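Local coordinates for CELL WALL surface anchor family protein (Streptococcus pneumoniae, PDB 3ZGH) that binds keratin 10 through this basic MSCRAMM-type domain and so probably helps pneumococci adhere to host surfaces, at residues V51-S56 / V161-T166; L58-T63 / T168-T173; G83-N88 / Q143-F148. One frame throughout, in Å; residues are numbered along the deposited sequence.

Interaction 1 of 3, residues V51-S56 / V161-T166; sequences VTNDGS and VPITGT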
ATOM      1  N   VAL A  51       6.116  -4.274   6.915  1.00 21.88           N
ATOM      2  CA  VAL A  51       5.749  -3.807   8.241  1.00 21.82           C
ATOM      3  C   VAL A  51       6.882  -4.133   9.246  1.00 21.42           C
ATOM      4  O   VAL A  51       7.291  -5.308   9.414  1.00 21.80           O
ATOM      5  CB  VAL A  51       4.457  -4.500   8.710  1.00 24.79           C
ATOM      6  CG1 VAL A  51       3.960  -3.893  10.036  1.00 26.20           C
ATOM      7  CG2 VAL A  51       3.362  -4.393   7.596  1.00 27.92           C
ATOM      8  N   THR A  52       7.409  -3.077   9.863  1.00 22.67           N
ATOM      9  CA  THR A  52       8.501  -3.187  10.816  1.00 21.93           C
ATOM     10  C   THR A  52       7.973  -2.785  12.185  1.00 24.39           C
ATOM     11  O   THR A  52       7.324  -1.761  12.334  1.00 26.20           O
ATOM     12  CB  THR A  52       9.652  -2.249  10.433  1.00 23.40           C
ATOM     13  OG1 THR A  52      10.214  -2.685   9.190  1.00 25.41           O
ATOM     14  CG2 THR A  52      10.774  -2.290  11.477  1.00 25.02           C
ATOM     15  N   ASN A  53       8.261  -3.614  13.172  1.00 24.49           N
ATOM     16  CA  ASN A  53       7.943  -3.369  14.557  1.00 24.73           C
ATOM     17  C   ASN A  53       9.283  -3.201  15.268  1.00 26.93           C
ATOM     18  O   ASN A  53      10.091  -4.165  15.334  1.00 27.24           O
ATOM     19  CB  ASN A  53       7.183  -4.572  15.068  1.00 24.46           C
ATOM     20  CG  ASN A  53       6.865  -4.496  16.546  1.00 28.02           C
ATOM     21  OD1 ASN A  53       7.532  -3.805  17.311  1.00 28.03           O
ATOM     22  ND2 ASN A  53       5.865  -5.273  16.961  1.00 30.29           N
ATOM     23  N   ASP A  54       9.562  -1.991  15.757  1.00 27.99           N
ATOM     24  CA  ASP A  54      10.800  -1.765  16.512  1.00 31.03           C
ATOM     25  C   ASP A  54      10.525  -1.652  17.998  1.00 33.10           C
ATOM     26  O   ASP A  54      11.385  -1.207  18.746  1.00 33.99           O
ATOM     27  CB  ASP A  54      11.512  -0.512  16.031  1.00 34.06           C
ATOM     28  CG  ASP A  54      10.685   0.758  16.243  1.00 37.98           C
ATOM     29  OD1 ASP A  54       9.718   0.723  17.025  1.00 35.61           O
ATOM     30  OD2 ASP A  54      10.996   1.792  15.619  1.00 42.84           O
ATOM     31  N   GLY A  55       9.326  -2.048  18.429  1.00 34.10           N
ATOM     32  CA  GLY A  55       8.962  -1.961  19.839  1.00 35.71           C
ATOM     33  C   GLY A  55       8.277  -0.652  20.247  1.00 34.47           C
ATOM     34  O   GLY A  55       7.507  -0.647  21.192  1.00 35.47           O
ATOM     35  N   SER A  56       8.550   0.441  19.541  1.00 32.22           N
ATOM     36  CA  SER A  56       7.906   1.729  19.819  1.00 35.43           C
ATOM     37  C   SER A  56       6.761   2.009  18.844  1.00 30.97           C
ATOM     38  O   SER A  56       5.744   2.602  19.229  1.00 29.75           O
ATOM     39  CB  SER A  56       8.916   2.866  19.721  1.00 44.69           C
ATOM     40  OG  SER A  56       9.857   2.734  20.771  1.00 52.20           O
ATOM     41  N   VAL A 161       2.590   3.816  13.230  1.00 27.47           N
ATOM     42  CA  VAL A 161       1.501   3.679  14.215  1.00 27.82           C
ATOM     43  C   VAL A 161       2.161   3.373  15.550  1.00 30.06           C
ATOM     44  O   VAL A 161       2.912   2.394  15.649  1.00 28.70           O
ATOM     45  CB  VAL A 161       0.533   2.520  13.856  1.00 30.21           C
ATOM     46  CG1 VAL A 161      -0.614   2.467  14.841  1.00 33.28           C
ATOM     47  CG2 VAL A 161      -0.031   2.664  12.406  1.00 31.65           C
ATOM     48  N   PRO A 162       1.884   4.190  16.583  1.00 32.64           N
ATOM     49  CA  PRO A 162       2.525   3.934  17.877  1.00 33.42           C
ATOM     50  C   PRO A 162       2.080   2.604  18.465  1.00 32.38           C
ATOM     51  O   PRO A 162       0.909   2.223  18.324  1.00 33.65           O
ATOM     52  CB  PRO A 162       2.035   5.089  18.773  1.00 37.22           C
ATOM     53  CG  PRO A 162       1.530   6.158  17.813  1.00 37.64           C
ATOM     54  CD  PRO A 162       1.064   5.421  16.582  1.00 35.62           C
ATOM     55  N   ILE A 163       2.997   1.924  19.150  1.00 30.10           N
ATOM     56  CA  ILE A 163       2.684   0.717  19.908  1.00 30.11           C
ATOM     57  C   ILE A 163       2.543   1.096  21.388  1.00 31.38           C
ATOM     58  O   ILE A 163       3.444   1.720  21.973  1.00 31.97           O
ATOM     59  CB  ILE A 163       3.804  -0.337  19.736  1.00 29.19           C
ATOM     60  CG1 ILE A 163       3.820  -0.851  18.282  1.00 27.83           C
ATOM     61  CG2 ILE A 163       3.644  -1.513  20.746  1.00 26.91           C
ATOM     62  CD1 ILE A 163       5.082  -1.613  17.897  1.00 26.28           C
ATOM     63  N   THR A 164       1.435   0.694  22.014  1.00 31.65           N
ATOM     64  CA  THR A 164       1.148   1.117  23.379  1.00 30.98           C
ATOM     65  C   THR A 164       0.946  -0.061  24.315  1.00 34.02           C
ATOM     66  O   THR A 164       0.596   0.117  25.493  1.00 33.41           O
ATOM     67  CB  THR A 164      -0.131   2.004  23.427  1.00 41.63           C
ATOM     68  OG1 THR A 164      -1.281   1.220  23.057  1.00 39.86           O
ATOM     69  CG2 THR A 164      -0.003   3.210  22.465  1.00 42.33           C
ATOM     70  N   GLY A 165       1.183  -1.269  23.817  1.00 35.10           N
ATOM     71  CA  GLY A 165       0.885  -2.449  24.610  1.00 37.21           C
ATOM     72  C   GLY A 165       1.028  -3.700  23.764  1.00 37.32           C
ATOM     73  O   GLY A 165       1.680  -3.694  22.719  1.00 35.23           O
ATOM     74  N   THR A 166       0.364  -4.751  24.211  1.00 38.26           N
ATOM     75  CA  THR A 166       0.505  -6.103  23.677  1.00 40.03           C
ATOM     76  C   THR A 166      -0.265  -6.389  22.377  1.00 36.88           C
ATOM     77  O   THR A 166       0.217  -7.093  21.509  1.00 37.57           O
ATOM     78  CB  THR A 166      -0.007  -7.077  24.766  1.00 53.28           C
ATOM     79  OG1 THR A 166       1.052  -7.284  25.712  1.00 53.77           O
ATOM     80  CG2 THR A 166      -0.435  -8.399  24.170  1.00 59.45           C
TER
HETATM   81  O   HOH W   1       5.554   0.884  23.570  1.00 64.02           O

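Interaction 2 of 3, residues L58-T63 / T168-T173; sequences LTFTYT and TSFTFT. With ACT (acetate ion), chain D.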
ATOM      1  N   LEU A  58       4.888   0.659  14.752  1.00 23.58           N
ATOM      2  CA  LEU A  58       4.897  -0.084  13.512  1.00 24.04           C
ATOM      3  C   LEU A  58       5.131   0.917  12.390  1.00 24.99           C
ATOM      4  O   LEU A  58       4.511   1.999  12.397  1.00 27.46           O
ATOM      5  CB  LEU A  58       3.555  -0.756  13.262  1.00 26.83           C
ATOM      6  CG  LEU A  58       3.092  -1.878  14.193  1.00 29.91           C
ATOM      7  CD1 LEU A  58       1.711  -2.432  13.750  1.00 25.07           C
ATOM      8  CD2 LEU A  58       4.156  -3.004  14.256  1.00 28.61           C
ATOM      9  N   THR A  59       6.021   0.574  11.462  1.00 23.87           N
ATOM     10  CA  THR A  59       6.202   1.350  10.230  1.00 24.56           C
ATOM     11  C   THR A  59       5.691   0.514   9.066  1.00 23.45           C
ATOM     12  O   THR A  59       6.116  -0.639   8.873  1.00 24.64           O
ATOM     13  CB  THR A  59       7.672   1.680  10.010  1.00 24.78           C
ATOM     14  OG1 THR A  59       8.141   2.417  11.150  1.00 25.98           O
ATOM     15  CG2 THR A  59       7.906   2.519   8.707  1.00 28.89           C
ATOM     16  N   PHE A  60       4.772   1.098   8.311  1.00 23.33           N
ATOM     17  CA  PHE A  60       4.163   0.455   7.155  1.00 22.10           C
ATOM     18  C   PHE A  60       4.689   1.115   5.877  1.00 23.81           C
ATOM     19  O   PHE A  60       4.721   2.364   5.788  1.00 25.45           O
ATOM     20  CB  PHE A  60       2.638   0.659   7.199  1.00 21.64           C
ATOM     21  CG  PHE A  60       1.917  -0.136   8.250  1.00 24.45           C
ATOM     22  CD1 PHE A  60       1.275  -1.314   7.920  1.00 26.34           C
ATOM     23  CD2 PHE A  60       1.837   0.315   9.567  1.00 24.78           C
ATOM     24  CE1 PHE A  60       0.580  -2.061   8.901  1.00 26.37           C
ATOM     25  CE2 PHE A  60       1.110  -0.383  10.521  1.00 26.00           C
ATOM     26  CZ  PHE A  60       0.505  -1.588  10.193  1.00 26.58           C
ATOM     27  N   THR A  61       5.063   0.307   4.880  1.00 24.42           N
ATOM     28  CA  THR A  61       5.444   0.814   3.557  1.00 23.14           C
ATOM     29  C   THR A  61       4.688  -0.031   2.522  1.00 24.02           C
ATOM     30  O   THR A  61       4.897  -1.249   2.412  1.00 26.20           O
ATOM     31  CB  THR A  61       6.967   0.730   3.297  1.00 24.17           C
ATOM     32  OG1 THR A  61       7.676   1.397   4.344  1.00 26.83           O
ATOM     33  CG2 THR A  61       7.351   1.414   1.949  1.00 28.73           C
ATOM     34  N   TYR A  62       3.806   0.632   1.787  1.00 24.56           N
ATOM     35  CA  TYR A  62       2.867   0.000   0.884  1.00 23.31           C
ATOM     36  C   TYR A  62       3.088   0.476  -0.541  1.00 21.65           C
ATOM     37  O   TYR A  62       2.987   1.670  -0.800  1.00 25.30           O
ATOM     38  CB  TYR A  62       1.471   0.408   1.356  1.00 23.81           C
ATOM     39  CG  TYR A  62       0.336   0.169   0.388  1.00 25.28           C
ATOM     40  CD1 TYR A  62       0.113  -1.076  -0.168  1.00 26.52           C
ATOM     41  CD2 TYR A  62      -0.562   1.198   0.085  1.00 27.62           C
ATOM     42  CE1 TYR A  62      -0.960  -1.286  -1.037  1.00 29.49           C
ATOM     43  CE2 TYR A  62      -1.607   1.000  -0.757  1.00 28.29           C
ATOM     44  CZ  TYR A  62      -1.805  -0.231  -1.315  1.00 29.75           C
ATOM     45  OH  TYR A  62      -2.881  -0.376  -2.141  1.00 32.36           O
ATOM     46  N   THR A  63       3.352  -0.442  -1.459  1.00 22.35           N
ATOM     47  CA  THR A  63       3.703  -0.101  -2.835  1.00 23.45           C
ATOM     48  C   THR A  63       2.781  -0.852  -3.781  1.00 23.96           C
ATOM     49  O   THR A  63       2.577  -2.051  -3.607  1.00 27.36           O
ATOM     50  CB  THR A  63       5.156  -0.494  -3.175  1.00 24.08           C
ATOM     51  OG1 THR A  63       6.051   0.223  -2.343  1.00 26.51           O
ATOM     52  CG2 THR A  63       5.513  -0.178  -4.648  1.00 22.48           C
ATOM     53  N   THR A 168      -0.925  -5.749  19.107  1.00 31.20           N
ATOM     54  CA  THR A 168      -0.477  -5.016  17.941  1.00 31.16           C
ATOM     55  C   THR A 168      -1.002  -5.656  16.652  1.00 30.99           C
ATOM     56  O   THR A 168      -0.379  -5.515  15.590  1.00 30.41           O
ATOM     57  CB  THR A 168       1.059  -4.988  17.863  1.00 33.81           C
ATOM     58  OG1 THR A 168       1.548  -6.325  17.988  1.00 34.72           O
ATOM     59  CG2 THR A 168       1.633  -4.153  19.011  1.00 36.80           C
ATOM     60  N   SER A 169      -2.139  -6.338  16.732  1.00 33.63           N
ATOM     61  CA  SER A 169      -2.745  -6.917  15.539  1.00 34.46           C
ATOM     62  C   SER A 169      -3.214  -5.823  14.559  1.00 34.75           C
ATOM     63  O   SER A 169      -3.418  -4.666  14.946  1.00 34.89           O
ATOM     64  CB  SER A 169      -3.901  -7.843  15.923  1.00 35.87           C
ATOM     65  OG  SER A 169      -4.968  -7.143  16.548  1.00 38.21           O
ATOM     66  N   PHE A 170      -3.375  -6.182  13.286  1.00 32.47           N
ATOM     67  CA  PHE A 170      -3.923  -5.249  12.315  1.00 30.71           C
ATOM     68  C   PHE A 170      -4.420  -6.071  11.127  1.00 30.09           C
ATOM     69  O   PHE A 170      -4.066  -7.257  10.980  1.00 29.72           O
ATOM     70  CB  PHE A 170      -2.852  -4.220  11.876  1.00 27.82           C
ATOM     71  CG  PHE A 170      -1.722  -4.821  11.090  1.00 29.24           C
ATOM     72  CD1 PHE A 170      -1.828  -5.001   9.708  1.00 30.09           C
ATOM     73  CD2 PHE A 170      -0.550  -5.219  11.729  1.00 30.32           C
ATOM     74  CE1 PHE A 170      -0.785  -5.595   8.999  1.00 30.48           C
ATOM     75  CE2 PHE A 170       0.492  -5.816  11.024  1.00 31.89           C
ATOM     76  CZ  PHE A 170       0.377  -6.004   9.668  1.00 31.66           C
ATOM     77  N   THR A 171      -5.249  -5.467  10.295  1.00 30.44           N
ATOM     78  CA  THR A 171      -5.493  -6.036   8.980  1.00 32.46           C
ATOM     79  C   THR A 171      -5.327  -4.905   7.968  1.00 33.25           C
ATOM     80  O   THR A 171      -5.693  -3.767   8.244  1.00 37.40           O
ATOM     81  CB  THR A 171      -6.904  -6.638   8.818  1.00 35.88           C
ATOM     82  OG1 THR A 171      -7.837  -5.582   8.664  1.00 40.71           O
ATOM     83  CG2 THR A 171      -7.293  -7.515  10.002  1.00 34.06           C
ATOM     84  N   PHE A 172      -4.772  -5.221   6.805  1.00 30.22           N
ATOM     85  CA  PHE A 172      -4.602  -4.241   5.749  1.00 29.90           C
ATOM     86  C   PHE A 172      -5.216  -4.807   4.457  1.00 30.36           C
ATOM     87  O   PHE A 172      -4.976  -5.970   4.108  1.00 29.77           O
ATOM     88  CB  PHE A 172      -3.117  -3.916   5.558  1.00 28.50           C
ATOM     89  CG  PHE A 172      -2.853  -2.997   4.404  1.00 27.20           C
ATOM     90  CD1 PHE A 172      -2.999  -1.624   4.553  1.00 26.67           C
ATOM     91  CD2 PHE A 172      -2.502  -3.508   3.159  1.00 26.54           C
ATOM     92  CE1 PHE A 172      -2.796  -0.778   3.504  1.00 26.74           C
ATOM     93  CE2 PHE A 172      -2.281  -2.649   2.100  1.00 27.33           C
ATOM     94  CZ  PHE A 172      -2.436  -1.281   2.270  1.00 27.11           C
ATOM     95  N   THR A 173      -6.003  -3.978   3.767  1.00 30.25           N
ATOM     96  CA  THR A 173      -6.661  -4.371   2.526  1.00 31.96           C
ATOM     97  C   THR A 173      -6.114  -3.529   1.365  1.00 30.55           C
ATOM     98  O   THR A 173      -6.315  -2.310   1.305  1.00 29.19           O
ATOM     99  CB  THR A 173      -8.186  -4.180   2.621  1.00 36.38           C
ATOM    100  OG1 THR A 173      -8.683  -4.912   3.746  1.00 35.78           O
ATOM    101  CG2 THR A 173      -8.889  -4.677   1.338  1.00 40.10           C
TER
HETATM  102  C   ACT D1382      -7.336  -6.540  14.078  1.00 73.81           C
HETATM  103  O   ACT D1382      -7.640  -6.604  15.295  1.00 77.50           O
HETATM  104  OXT ACT D1382      -7.488  -5.417  13.536  1.00 66.81           O
HETATM  105  CH3 ACT D1382      -6.826  -7.745  13.324  1.00 79.23           C

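Interaction 3 of 3, residues G83-N88 / Q143-F148; sequences GYSIYN and QMNGFF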
ATOM      1  N   GLY A  83      -0.812   8.638 -20.213  1.00 35.00           N
ATOM      2  CA  GLY A  83      -1.680   9.366 -19.304  1.00 35.25           C
ATOM      3  C   GLY A  83      -2.703   8.535 -18.535  1.00 36.22           C
ATOM      4  O   GLY A  83      -3.487   9.109 -17.765  1.00 37.70           O
ATOM      5  N   TYR A  84      -2.726   7.205 -18.743  1.00 33.82           N
ATOM      6  CA  TYR A  84      -3.495   6.302 -17.883  1.00 32.92           C
ATOM      7  C   TYR A  84      -3.025   6.549 -16.471  1.00 34.61           C
ATOM      8  O   TYR A  84      -1.858   6.849 -16.277  1.00 35.22           O
ATOM      9  CB  TYR A  84      -3.173   4.845 -18.241  1.00 33.62           C
ATOM     10  CG  TYR A  84      -3.844   3.771 -17.416  1.00 33.03           C
ATOM     11  CD1 TYR A  84      -5.222   3.596 -17.446  1.00 35.89           C
ATOM     12  CD2 TYR A  84      -3.093   2.886 -16.666  1.00 33.08           C
ATOM     13  CE1 TYR A  84      -5.834   2.568 -16.719  1.00 36.56           C
ATOM     14  CE2 TYR A  84      -3.689   1.859 -15.928  1.00 32.81           C
ATOM     15  CZ  TYR A  84      -5.060   1.704 -15.975  1.00 34.71           C
ATOM     16  OH  TYR A  84      -5.666   0.683 -15.275  1.00 34.78           O
ATOM     17  N   SER A  85      -3.892   6.413 -15.477  1.00 33.92           N
ATOM     18  CA  SER A  85      -3.470   6.665 -14.108  1.00 34.35           C
ATOM     19  C   SER A  85      -4.227   5.828 -13.090  1.00 30.64           C
ATOM     20  O   SER A  85      -5.445   5.610 -13.252  1.00 31.53           O
ATOM     21  CB  SER A  85      -3.665   8.154 -13.768  1.00 41.05           C
ATOM     22  OG  SER A  85      -2.970   8.453 -12.564  1.00 43.52           O
ATOM     23  N   ILE A  86      -3.527   5.398 -12.039  1.00 26.53           N
ATOM     24  CA  ILE A  86      -4.160   4.607 -10.970  1.00 29.46           C
ATOM     25  C   ILE A  86      -3.970   5.212  -9.569  1.00 29.60           C
ATOM     26  O   ILE A  86      -2.976   5.886  -9.320  1.00 29.19           O
ATOM     27  CB  ILE A  86      -3.622   3.158 -10.932  1.00 28.89           C
ATOM     28  CG1 ILE A  86      -2.107   3.148 -10.769  1.00 29.19           C
ATOM     29  CG2 ILE A  86      -4.020   2.391 -12.205  1.00 30.16           C
ATOM     30  CD1 ILE A  86      -1.554   1.776 -10.384  1.00 28.61           C
ATOM     31  N   TYR A  87      -4.943   4.974  -8.682  1.00 30.32           N
ATOM     32  CA  TYR A  87      -4.818   5.270  -7.240  1.00 29.98           C
ATOM     33  C   TYR A  87      -4.357   4.015  -6.498  1.00 30.47           C
ATOM     34  O   TYR A  87      -4.621   2.902  -6.962  1.00 31.47           O
ATOM     35  CB  TYR A  87      -6.171   5.655  -6.665  1.00 29.37           C
ATOM     36  CG  TYR A  87      -6.760   6.958  -7.161  1.00 33.01           C
ATOM     37  CD1 TYR A  87      -6.036   8.143  -7.106  1.00 34.08           C
ATOM     38  CD2 TYR A  87      -8.066   7.008  -7.636  1.00 34.56           C
ATOM     39  CE1 TYR A  87      -6.596   9.340  -7.512  1.00 36.30           C
ATOM     40  CE2 TYR A  87      -8.628   8.187  -8.053  1.00 38.08           C
ATOM     41  CZ  TYR A  87      -7.890   9.352  -7.997  1.00 39.28           C
ATOM     42  OH  TYR A  87      -8.462  10.532  -8.410  1.00 43.87           O
ATOM     43  N   ASN A  88      -3.694   4.171  -5.338  1.00 29.37           N
ATOM     44  CA  ASN A  88      -3.390   3.025  -4.465  1.00 26.74           C
ATOM     45  C   ASN A  88      -4.266   3.035  -3.191  1.00 29.00           C
ATOM     46  O   ASN A  88      -4.027   2.270  -2.258  1.00 30.05           O
ATOM     47  CB  ASN A  88      -1.912   3.007  -4.065  1.00 27.09           C
ATOM     48  CG  ASN A  88      -1.533   4.158  -3.122  1.00 29.17           C
ATOM     49  OD1 ASN A  88      -2.265   5.170  -3.021  1.00 30.79           O
ATOM     50  ND2 ASN A  88      -0.359   4.036  -2.477  1.00 27.02           N
ATOM     51  N   GLN A 143      -1.495   9.425  -7.123  1.00 33.97           N
ATOM     52  CA  GLN A 143      -1.687   8.533  -8.269  1.00 31.87           C
ATOM     53  C   GLN A 143      -0.399   8.322  -9.065  1.00 31.69           C
ATOM     54  O   GLN A 143       0.517   9.132  -8.992  1.00 32.90           O
ATOM     55  CB  GLN A 143      -2.802   9.078  -9.184  1.00 32.15           C
ATOM     56  CG  GLN A 143      -2.565  10.466  -9.746  1.00 31.84           C
ATOM     57  CD  GLN A 143      -3.814  11.011 -10.465  1.00 36.31           C
ATOM     58  OE1 GLN A 143      -4.043  10.715 -11.633  1.00 36.50           O
ATOM     59  NE2 GLN A 143      -4.627  11.773  -9.750  1.00 40.69           N
ATOM     60  N   MET A 144      -0.348   7.249  -9.842  1.00 29.17           N
ATOM     61  CA  MET A 144       0.791   7.014 -10.711  1.00 29.35           C
ATOM     62  C   MET A 144       0.352   6.950 -12.158  1.00 29.63           C
ATOM     63  O   MET A 144      -0.496   6.118 -12.531  1.00 29.07           O
ATOM     64  CB  MET A 144       1.492   5.710 -10.345  1.00 30.45           C
ATOM     65  CG  MET A 144       2.600   5.357 -11.340  1.00 32.38           C
ATOM     66  SD  MET A 144       3.747   4.105 -10.736  1.00 35.37           S
ATOM     67  CE  MET A 144       2.704   2.650 -10.661  1.00 28.40           C
ATOM     68  N   ASN A 145       0.916   7.841 -12.969  1.00 29.38           N
ATOM     69  CA  ASN A 145       0.632   7.857 -14.399  1.00 31.32           C
ATOM     70  C   ASN A 145       1.312   6.668 -15.113  1.00 30.47           C
ATOM     71  O   ASN A 145       2.333   6.155 -14.659  1.00 29.97           O
ATOM     72  CB  ASN A 145       1.117   9.161 -15.041  1.00 30.44           C
ATOM     73  CG  ASN A 145       0.295  10.391 -14.610  1.00 40.32           C
ATOM     74  OD1 ASN A 145      -0.762  10.290 -13.978  1.00 44.64           O
ATOM     75  ND2 ASN A 145       0.776  11.555 -14.984  1.00 40.24           N
ATOM     76  N   GLY A 146       0.767   6.310 -16.269  1.00 32.32           N
ATOM     77  CA  GLY A 146       1.316   5.277 -17.137  1.00 33.48           C
ATOM     78  C   GLY A 146       2.778   5.507 -17.503  1.00 34.82           C
ATOM     79  O   GLY A 146       3.531   4.548 -17.519  1.00 34.97           O
ATOM     80  N   PHE A 147       3.210   6.733 -17.808  1.00 35.82           N
ATOM     81  CA  PHE A 147       4.626   6.885 -18.199  1.00 36.70           C
ATOM     82  C   PHE A 147       5.587   6.498 -17.058  1.00 35.85           C
ATOM     83  O   PHE A 147       6.721   6.072 -17.319  1.00 38.29           O
ATOM     84  CB  PHE A 147       4.966   8.284 -18.765  1.00 38.69           C
ATOM     85  CG  PHE A 147       4.665   9.394 -17.829  1.00 39.08           C
ATOM     86  CD1 PHE A 147       5.542   9.711 -16.800  1.00 40.59           C
ATOM     87  CD2 PHE A 147       3.496  10.119 -17.961  1.00 40.05           C
ATOM     88  CE1 PHE A 147       5.245  10.735 -15.908  1.00 41.86           C
ATOM     89  CE2 PHE A 147       3.190  11.144 -17.093  1.00 41.84           C
ATOM     90  CZ  PHE A 147       4.060  11.457 -16.053  1.00 42.42           C
ATOM     91  N   PHE A 148       5.152   6.608 -15.798  1.00 31.73           N
ATOM     92  CA  PHE A 148       5.967   6.103 -14.683  1.00 29.52           C
ATOM     93  C   PHE A 148       5.842   4.565 -14.541  1.00 31.03           C
ATOM     94  O   PHE A 148       6.846   3.855 -14.331  1.00 32.19           O
ATOM     95  CB  PHE A 148       5.569   6.772 -13.354  1.00 29.08           C
ATOM     96  CG  PHE A 148       6.114   8.187 -13.169  1.00 32.59           C
ATOM     97  CD1 PHE A 148       7.341   8.568 -13.701  1.00 34.16           C
ATOM     98  CD2 PHE A 148       5.397   9.124 -12.424  1.00 34.75           C
ATOM     99  CE1 PHE A 148       7.836   9.851 -13.487  1.00 37.15           C
ATOM    100  CE2 PHE A 148       5.882  10.399 -12.221  1.00 37.50           C
ATOM    101  CZ  PHE A 148       7.103  10.771 -12.756  1.00 38.43           C
TER

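Interaction 1 of 3, residues V51-S56 / V161-T166
The methyl end of I163 sits against the amide oxygen of N53, with CD1 and OD1 3.3 Å apart, although this oxygen is already engaged as an acceptor: N53 OD1 takes the backbone N-H of G55 at 2.7 Å, with the donor almost in line with the C=O (165°), which closes an Asx turn. N53 has CG anti to its backbone N (chi1 176°), and the side chain crosses that of I163 at about a right angle. I163 CD1 is also 3.6 Å from N53 CG. At the other branch of I163, CG2 is 4.0 Å from G55 O.

A single backbone bond joins the two segments: I163 N donates to S56 O at 2.8 Å. It is nearly straight at the hydrogen (171°), although the donor stands above the plane of the S56 carbonyl. One water donates to I163 O at 2.8 Å and, weakly, to G55 O.

D54 repeats the turn motif of N53, its OD1 accepting from S56 N at 2.8 Å, while its other carboxylate oxygen forms a salt bridge with K57. Two overlapping Asx turns, with G55 at a positive phi, thus shape the β-hairpin loop linking strands 43-53 and 57-65. The S56-I163 bond lies where strand 57-65 starts pairing with strand 154-162, at the exposed end of an antiparallel β-sheet.

Interaction 2 of 3, residues L58-T63 / T168-T173
F60 and F170 meet as a T-shaped pair, reaching toward each other tip to tip. Their planes are 81° apart and their centroids 5.0 Å, with the edge of F60 turned to the face of F170. F60 CE1 stands 3.8 Å above the plane of the F170 ring, offset toward its rim. CG of F170 lies in the crowded position between its backbone N and carbonyl carbon (chi1 67°), from which the ring presents its face to F60.

The second T-shaped pair reverses the roles of the strands. Here the edge of F172 is turned to the face of Y62, at an interplanar angle of 68° and a centroid separation of 4.7 Å. F172 CZ stands over the centre of the Y62 ring and comes 3.5 Å from Y62 CD1, while the two side chains cross at about a right angle. The phenol oxygen of Y62 is hydrogen-bonded to the backbone at N88 O and Y175 N, which should limit movement of the ring.

L58 adds an aliphatic contact, its CD1 4.1 Å from F170 CD2. No hydrogen bond joins the segments; the short strand axes come no closer than 11.6 Å and run nearly parallel, consistent with two facing layers of a β-sandwich. On one side, strand 57-65 runs between strands 43-53 and 154-162, where W159 stacks on F60; on the other, strand 170-172 runs between strands 97-99 and 193-195, where V193 touches F170.

Interaction 3 of 3, residues G83-N88 / Q143-F148
Q143 meets S85 through its amide: S85 OG donates to Q143 OE1 at 2.7 Å, the hydroxyl lying 21° from the carbonyl plane. Q143 NE2 comes 3.8 Å from CE1 of Y87, whose ring runs side by side with the glutamine chain, pointing the same way, with ring and amide planes 72° apart. At M144 the backbones exchange two hydrogen bonds with I86, M144 N to I86 O at 3.0 Å and I86 N to M144 O at 3.2 Å. This makes I86-M144 a hydrogen-bonded antiparallel pair, in a small three-stranded sheet where strand 85-87 is central, between strands 143-145 and 177-178. The side chains of I86 and M144 share the face opposite to S85 and point to the large sheet, I86 touching V64 and M144 touching L155. N145 follows as the non-hydrogen-bonded partner of S85. Its OD1 lies 3.2 Å from S85 OG, so two amide oxygens border a hydroxyl whose proton goes to Q143. N145 is also the N-cap residue of helix 146-149, without a capping bond from its side chain. G146, the first helical residue, donates its N-H to Y84 O at 2.7 Å, in a bond bent to 143° at the hydrogen.

How the interactions relate
Interaction 2 is the buried contact between two sheets, largely aromatic and apolar with no hydrogen bond across it, whereas interaction 1 is a surface contact made by one backbone bond and the I163 side chain against the turn, with one bridging water. They touch directly: V161 N bonds to L58 O and T52 O to T59 N, while V51 packs on F60. Both thus share strand 57-65 and its neighbours, while 170-172 lies in another sheet. Interaction 3 lies on the other side of the chain's centre, about 32 Å from interaction 1 between centres. Also buried, it works by strand pairing and a polar S85-Q143 bond, ending at the start of helix 146-149. It meets interaction 2 through the Y62 hydroxyl.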